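Local coordinates for putative lipoprotein (Campylobacter jejuni subsp. jejuni, PDB 2G5G) that binds two heme groups stacked face to face in a dimer and probably takes part in bacterial heme transport, at residues Q197-H210 with H223-F237. Residues are numbered along the deposited sequence; the frame is centred on the assembly and turned at random.
Sequences QQFKDRRMADVLVH and HTSKKIGIPLHIQDF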
loop_
_atom_site.group_PDB
_atom_site.type_symbol
_atom_site.label_atom_id
_atom_site.label_comp_id
_atom_site.label_asym_id
_atom_site.label_seq_id
_atom_site.Cartn_x
_atom_site.Cartn_y
_atom_site.Cartn_z
ATOM N N GLN A 197 7.727 10.034 -0.597
ATOM C CA GLN A 197 8.719 10.627 0.342
ATOM C C GLN A 197 9.043 12.062 -0.048
ATOM O O GLN A 197 9.055 12.966 0.805
ATOM C CB GLN A 197 9.995 9.788 0.398
ATOM C CG GLN A 197 10.950 10.185 1.499
ATOM C CD GLN A 197 10.737 9.466 2.809
ATOM O OE1 GLN A 197 11.579 9.542 3.724
ATOM N NE2 GLN A 197 9.620 8.785 2.935
ATOM N N GLN A 198 9.284 12.269 -1.327
ATOM C CA GLN A 198 9.623 13.581 -1.883
ATOM C C GLN A 198 8.511 14.606 -1.618
ATOM O O GLN A 198 8.778 15.752 -1.207
ATOM C CB GLN A 198 9.881 13.466 -3.395
ATOM C CG GLN A 198 11.229 12.791 -3.761
ATOM C CD GLN A 198 12.289 13.799 -4.141
ATOM O OE1 GLN A 198 13.096 14.239 -3.298
ATOM N NE2 GLN A 198 12.284 14.199 -5.394
ATOM N N PHE A 199 7.266 14.180 -1.866
ATOM C CA PHE A 199 6.091 14.997 -1.554
ATOM C C PHE A 199 5.915 15.299 -0.063
ATOM O O PHE A 199 5.549 16.428 0.273
ATOM C CB PHE A 199 4.808 14.354 -2.114
ATOM C CG PHE A 199 4.477 14.767 -3.526
ATOM C CD1 PHE A 199 4.869 13.976 -4.613
ATOM C CD2 PHE A 199 3.728 15.907 -3.774
ATOM C CE1 PHE A 199 4.556 14.349 -5.920
ATOM C CE2 PHE A 199 3.404 16.282 -5.084
ATOM C CZ PHE A 199 3.819 15.490 -6.154
ATOM N N LYS A 200 6.137 14.308 0.815
ATOM C CA LYS A 200 6.065 14.484 2.271
ATOM C C LYS A 200 7.084 15.537 2.685
ATOM O O LYS A 200 6.772 16.452 3.441
ATOM C CB LYS A 200 6.382 13.186 3.031
ATOM C CG LYS A 200 5.267 12.112 2.990
ATOM C CD LYS A 200 5.726 10.800 3.605
ATOM C CE LYS A 200 4.513 9.883 3.894
ATOM N NZ LYS A 200 5.010 8.567 4.361
ATOM N N ASP A 201 8.294 15.413 2.151
ATOM C CA ASP A 201 9.397 16.344 2.445
ATOM C C ASP A 201 9.098 17.776 2.013
ATOM O O ASP A 201 9.369 18.731 2.749
ATOM C CB ASP A 201 10.674 15.797 1.801
ATOM C CG ASP A 201 11.239 14.624 2.576
ATOM O OD1 ASP A 201 10.879 14.469 3.773
ATOM O OD2 ASP A 201 12.028 13.831 2.002
ATOM N N ARG A 202 8.454 17.908 0.854
ATOM C CA ARG A 202 8.066 19.183 0.296
ATOM C C ARG A 202 7.023 19.874 1.181
ATOM O O ARG A 202 7.152 21.059 1.472
ATOM C CB ARG A 202 7.517 18.995 -1.125
ATOM C CG ARG A 202 7.145 20.285 -1.846
ATOM C CD ARG A 202 8.335 21.235 -1.958
ATOM N NE ARG A 202 9.486 20.695 -2.700
ATOM C CZ ARG A 202 9.632 20.782 -4.024
ATOM N NH1 ARG A 202 8.697 21.368 -4.782
ATOM N NH2 ARG A 202 10.713 20.278 -4.606
ATOM N N ARG A 203 6.022 19.111 1.604
ATOM C CA ARG A 203 4.942 19.628 2.465
ATOM C C ARG A 203 5.463 20.051 3.833
ATOM O O ARG A 203 5.198 21.175 4.246
ATOM C CB ARG A 203 3.827 18.591 2.647
ATOM C CG ARG A 203 2.795 18.952 3.755
ATOM C CD ARG A 203 2.005 20.200 3.423
ATOM N NE ARG A 203 1.334 20.081 2.120
ATOM C CZ ARG A 203 0.189 19.409 1.899
ATOM N NH1 ARG A 203 -0.460 18.787 2.878
ATOM N NH2 ARG A 203 -0.301 19.371 0.672
HETATM N N MSE A 204 6.185 19.158 4.521
HETATM C CA MSE A 204 6.814 19.506 5.795
HETATM C C MSE A 204 7.682 20.765 5.654
HETATM O O MSE A 204 7.585 21.650 6.521
HETATM C CB MSE A 204 7.582 18.335 6.398
HETATM C CG MSE A 204 6.665 17.101 6.700
HETATM SE SE MSE A 204 7.472 15.895 7.870
HETATM C CE MSE A 204 7.866 14.552 6.482
ATOM N N ALA A 205 8.497 20.854 4.589
ATOM C CA ALA A 205 9.241 22.102 4.268
ATOM C C ALA A 205 8.336 23.317 4.090
ATOM O O ALA A 205 8.646 24.416 4.579
ATOM C CB ALA A 205 10.130 21.948 3.049
ATOM N N ASP A 206 7.222 23.120 3.391
ATOM C CA ASP A 206 6.286 24.204 3.112
ATOM C C ASP A 206 5.790 24.751 4.463
ATOM O O ASP A 206 5.845 25.953 4.718
ATOM C CB ASP A 206 5.147 23.643 2.220
ATOM C CG ASP A 206 4.235 24.720 1.613
ATOM O OD1 ASP A 206 4.372 25.929 1.867
ATOM O OD2 ASP A 206 3.353 24.327 0.846
ATOM N N VAL A 207 5.398 23.853 5.356
ATOM C CA VAL A 207 4.872 24.232 6.680
ATOM C C VAL A 207 5.936 25.033 7.459
ATOM O O VAL A 207 5.625 26.076 8.098
ATOM C CB VAL A 207 4.358 22.983 7.482
ATOM C CG1 VAL A 207 4.011 23.315 8.935
ATOM C CG2 VAL A 207 3.156 22.299 6.758
ATOM N N LEU A 208 7.185 24.589 7.367
ATOM C CA LEU A 208 8.252 25.178 8.195
ATOM C C LEU A 208 8.682 26.546 7.657
ATOM O O LEU A 208 8.900 27.504 8.410
ATOM C CB LEU A 208 9.438 24.207 8.281
ATOM C CG LEU A 208 9.140 22.858 8.949
ATOM C CD1 LEU A 208 10.341 21.910 8.856
ATOM C CD2 LEU A 208 8.725 23.053 10.440
ATOM N N VAL A 209 8.752 26.631 6.344
ATOM C CA VAL A 209 9.208 27.811 5.651
ATOM C C VAL A 209 8.240 28.983 5.869
ATOM O O VAL A 209 8.671 30.130 5.998
ATOM C CB VAL A 209 9.340 27.486 4.159
ATOM C CG1 VAL A 209 9.263 28.748 3.286
ATOM C CG2 VAL A 209 10.650 26.733 3.925
ATOM N N HIS A 210 6.948 28.681 5.898
ATOM C CA HIS A 210 5.953 29.753 6.006
ATOM C C HIS A 210 5.541 30.115 7.415
ATOM O O HIS A 210 4.817 31.088 7.605
ATOM C CB HIS A 210 4.752 29.481 5.085
ATOM C CG HIS A 210 5.153 29.435 3.643
ATOM N ND1 HIS A 210 5.364 28.250 2.967
ATOM C CD2 HIS A 210 5.431 30.430 2.765
ATOM C CE1 HIS A 210 5.734 28.519 1.727
ATOM N NE2 HIS A 210 5.795 29.832 1.582
ATOM N N HIS A 223 13.805 11.954 6.817
ATOM C CA HIS A 223 13.179 13.249 6.546
ATOM C C HIS A 223 14.026 14.459 6.965
ATOM O O HIS A 223 14.030 15.482 6.304
ATOM C CB HIS A 223 11.805 13.294 7.262
ATOM C CG HIS A 223 10.812 12.355 6.669
ATOM N ND1 HIS A 223 10.299 12.525 5.405
ATOM C CD2 HIS A 223 10.240 11.232 7.164
ATOM C CE1 HIS A 223 9.457 11.541 5.139
ATOM N NE2 HIS A 223 9.399 10.748 6.193
ATOM N N THR A 224 14.736 14.330 8.057
ATOM C CA THR A 224 15.504 15.462 8.563
ATOM C C THR A 224 16.884 15.569 7.906
ATOM O O THR A 224 17.557 16.609 8.017
ATOM C CB THR A 224 15.608 15.450 10.072
ATOM O OG1 THR A 224 16.371 14.319 10.500
ATOM C CG2 THR A 224 14.171 15.453 10.719
ATOM N N SER A 225 17.296 14.490 7.229
ATOM C CA SER A 225 18.603 14.421 6.606
ATOM C C SER A 225 18.860 15.602 5.658
ATOM O O SER A 225 18.105 15.848 4.716
ATOM C CB SER A 225 18.760 13.111 5.815
ATOM O OG SER A 225 19.908 13.212 4.975
ATOM N N LYS A 226 19.973 16.285 5.879
ATOM C CA LYS A 226 20.407 17.321 4.985
ATOM C C LYS A 226 20.780 16.799 3.586
ATOM O O LYS A 226 20.863 17.582 2.671
ATOM C CB LYS A 226 21.623 18.025 5.582
ATOM C CG LYS A 226 21.274 18.881 6.817
ATOM C CD LYS A 226 22.541 19.286 7.524
ATOM C CE LYS A 226 23.332 20.307 6.736
ATOM N NZ LYS A 226 24.599 20.663 7.422
ATOM N N LYS A 227 21.070 15.508 3.463
ATOM C CA LYS A 227 21.468 14.898 2.175
ATOM C C LYS A 227 20.299 14.609 1.231
ATOM O O LYS A 227 20.434 14.745 0.025
ATOM C CB LYS A 227 22.193 13.581 2.424
ATOM C CG LYS A 227 23.492 13.705 3.223
ATOM C CD LYS A 227 24.025 12.331 3.617
ATOM C CE LYS A 227 24.567 11.540 2.418
ATOM N NZ LYS A 227 24.961 10.153 2.906
ATOM N N ILE A 228 19.161 14.193 1.781
ATOM C CA ILE A 228 18.051 13.678 0.959
ATOM C C ILE A 228 16.676 14.250 1.350
ATOM O O ILE A 228 15.679 13.956 0.683
ATOM C CB ILE A 228 17.943 12.147 1.078
ATOM C CG1 ILE A 228 17.733 11.746 2.549
ATOM C CG2 ILE A 228 19.178 11.456 0.419
ATOM C CD1 ILE A 228 17.542 10.280 2.814
ATOM N N GLY A 229 16.620 14.992 2.458
ATOM C CA GLY A 229 15.320 15.328 3.072
ATOM C C GLY A 229 14.853 16.772 3.029
ATOM O O GLY A 229 15.233 17.572 2.165
ATOM N N ILE A 230 14.003 17.089 3.997
ATOM C CA ILE A 230 13.445 18.430 4.166
ATOM C C ILE A 230 14.398 19.637 3.950
ATOM O O ILE A 230 13.995 20.597 3.302
ATOM C CB ILE A 230 12.742 18.549 5.532
ATOM C CG1 ILE A 230 11.568 17.537 5.577
ATOM C CG2 ILE A 230 12.282 20.039 5.802
ATOM C CD1 ILE A 230 11.151 17.124 6.990
ATOM N N PRO A 231 15.634 19.596 4.490
ATOM C CA PRO A 231 16.561 20.738 4.233
ATOM C C PRO A 231 16.757 21.133 2.760
ATOM O O PRO A 231 16.863 22.330 2.455
ATOM C CB PRO A 231 17.867 20.284 4.895
ATOM C CG PRO A 231 17.407 19.417 6.050
ATOM C CD PRO A 231 16.239 18.629 5.431
ATOM N N LEU A 232 16.765 20.150 1.847
ATOM C CA LEU A 232 16.870 20.436 0.421
ATOM C C LEU A 232 15.651 21.208 -0.092
ATOM O O LEU A 232 15.779 22.091 -0.935
ATOM C CB LEU A 232 16.996 19.135 -0.381
ATOM C CG LEU A 232 18.147 18.195 -0.011
ATOM C CD1 LEU A 232 18.034 16.891 -0.829
ATOM C CD2 LEU A 232 19.480 18.914 -0.268
ATOM N N HIS A 233 14.479 20.864 0.431
ATOM C CA HIS A 233 13.226 21.469 -0.024
ATOM C C HIS A 233 13.116 22.875 0.523
ATOM O O HIS A 233 12.691 23.786 -0.196
ATOM C CB HIS A 233 12.009 20.615 0.375
ATOM C CG HIS A 233 12.022 19.246 -0.237
ATOM N ND1 HIS A 233 11.278 18.920 -1.349
ATOM C CD2 HIS A 233 12.704 18.124 0.101
ATOM C CE1 HIS A 233 11.503 17.658 -1.673
ATOM N NE2 HIS A 233 12.364 17.152 -0.809
ATOM N N ILE A 234 13.566 23.071 1.771
ATOM C CA ILE A 234 13.675 24.438 2.342
ATOM C C ILE A 234 14.526 25.351 1.455
ATOM O O ILE A 234 14.157 26.491 1.174
ATOM C CB ILE A 234 14.194 24.411 3.810
ATOM C CG1 ILE A 234 13.157 23.737 4.729
ATOM C CG2 ILE A 234 14.572 25.855 4.326
ATOM C CD1 ILE A 234 13.665 23.490 6.183
ATOM N N GLN A 235 15.671 24.848 0.988
ATOM C CA GLN A 235 16.544 25.595 0.074
ATOM C C GLN A 235 15.831 25.992 -1.194
ATOM O O GLN A 235 15.954 27.141 -1.639
ATOM C CB GLN A 235 17.768 24.758 -0.342
ATOM C CG GLN A 235 18.739 24.469 0.786
ATOM C CD GLN A 235 19.965 23.699 0.296
ATOM O OE1 GLN A 235 20.298 22.648 0.842
ATOM N NE2 GLN A 235 20.644 24.226 -0.734
ATOM N N ASP A 236 15.110 25.025 -1.792
ATOM C CA ASP A 236 14.338 25.253 -3.034
ATOM C C ASP A 236 13.208 26.260 -2.838
ATOM O O ASP A 236 12.866 26.987 -3.791
ATOM C CB ASP A 236 13.781 23.943 -3.617
ATOM C CG ASP A 236 14.840 23.130 -4.416
ATOM O OD1 ASP A 236 15.945 23.645 -4.697
ATOM O OD2 ASP A 236 14.540 21.964 -4.760
ATOM N N PHE A 237 12.630 26.322 -1.633
ATOM C CA PHE A 237 11.673 27.390 -1.296
ATOM C C PHE A 237 12.303 28.811 -1.208
ATOM O O PHE A 237 11.570 29.800 -1.047
ATOM C CB PHE A 237 10.900 27.066 0.021
ATOM C CG PHE A 237 9.631 26.233 -0.167
ATOM C CD1 PHE A 237 8.528 26.744 -0.849
ATOM C CD2 PHE A 237 9.534 24.950 0.365
ATOM C CE1 PHE A 237 7.394 25.981 -1.006
ATOM C CE2 PHE A 237 8.391 24.188 0.223
ATOM C CZ PHE A 237 7.316 24.702 -0.465
HETATM O O HOH W 1 7.970 8.607 5.492
HETATM O O HOH W 2 13.235 14.446 -0.203
#
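His223, Ile230 and His233 are the three knobs that helix 197-210 receives, each in a hollow of its surface. The flat ring of His223 slots among Gln197, Lys200, Asp201 and Met204: the amide of Gln197 lies over one face, its plane only 23° from the ring's, while the selenomethionine methyl CE at Met204 presses on the other in a CH-pi contact, 3.6 Å from the ring centroid. A thin aromatic ring suits this slit, and its edge still serves polar partners. His223 ND1 gives Asp201 OD1 a nearly straight 2.6 Å hydrogen bond, in the ring plane and on the syn side of the carboxylate; His223 NE2 meets a water also bound by Lys200 NZ, which itself hydrogen-bonds a heme oxygen.

Branched Ile230 fills the next hollow, among Asp201, Met204, Ala205 and Leu208, its CG2 4.0 Å from Ala205 CB. In this ChaN fold of the Tiki superfamily, strand 214-220 of the mixed sheet lies in the chain between the two segments, and Leu208 and Ile230 both pack on it. Because Ala205 is small, helix 230-236 can cross close by, 8.2 Å between axes at -58°, with His233 CB 3.5 Å from Ala205 CB. The His233 ring lies against the helix backbone at Asp201 and Arg202. Arg202, folded back by bends at chi2 and chi3, brings NE into that ring's plane, 2.9 Å from His233 ND1, while its NH2 bonds Lys158 O and Ser162. Beyond, Phe237 sets CE2 and CZ against Asp206, CZ 3.6 Å from Asp206 CB, with Arg202 O at the ring's edge, and His210 points its own edge at the phenyl face, planes 84° apart.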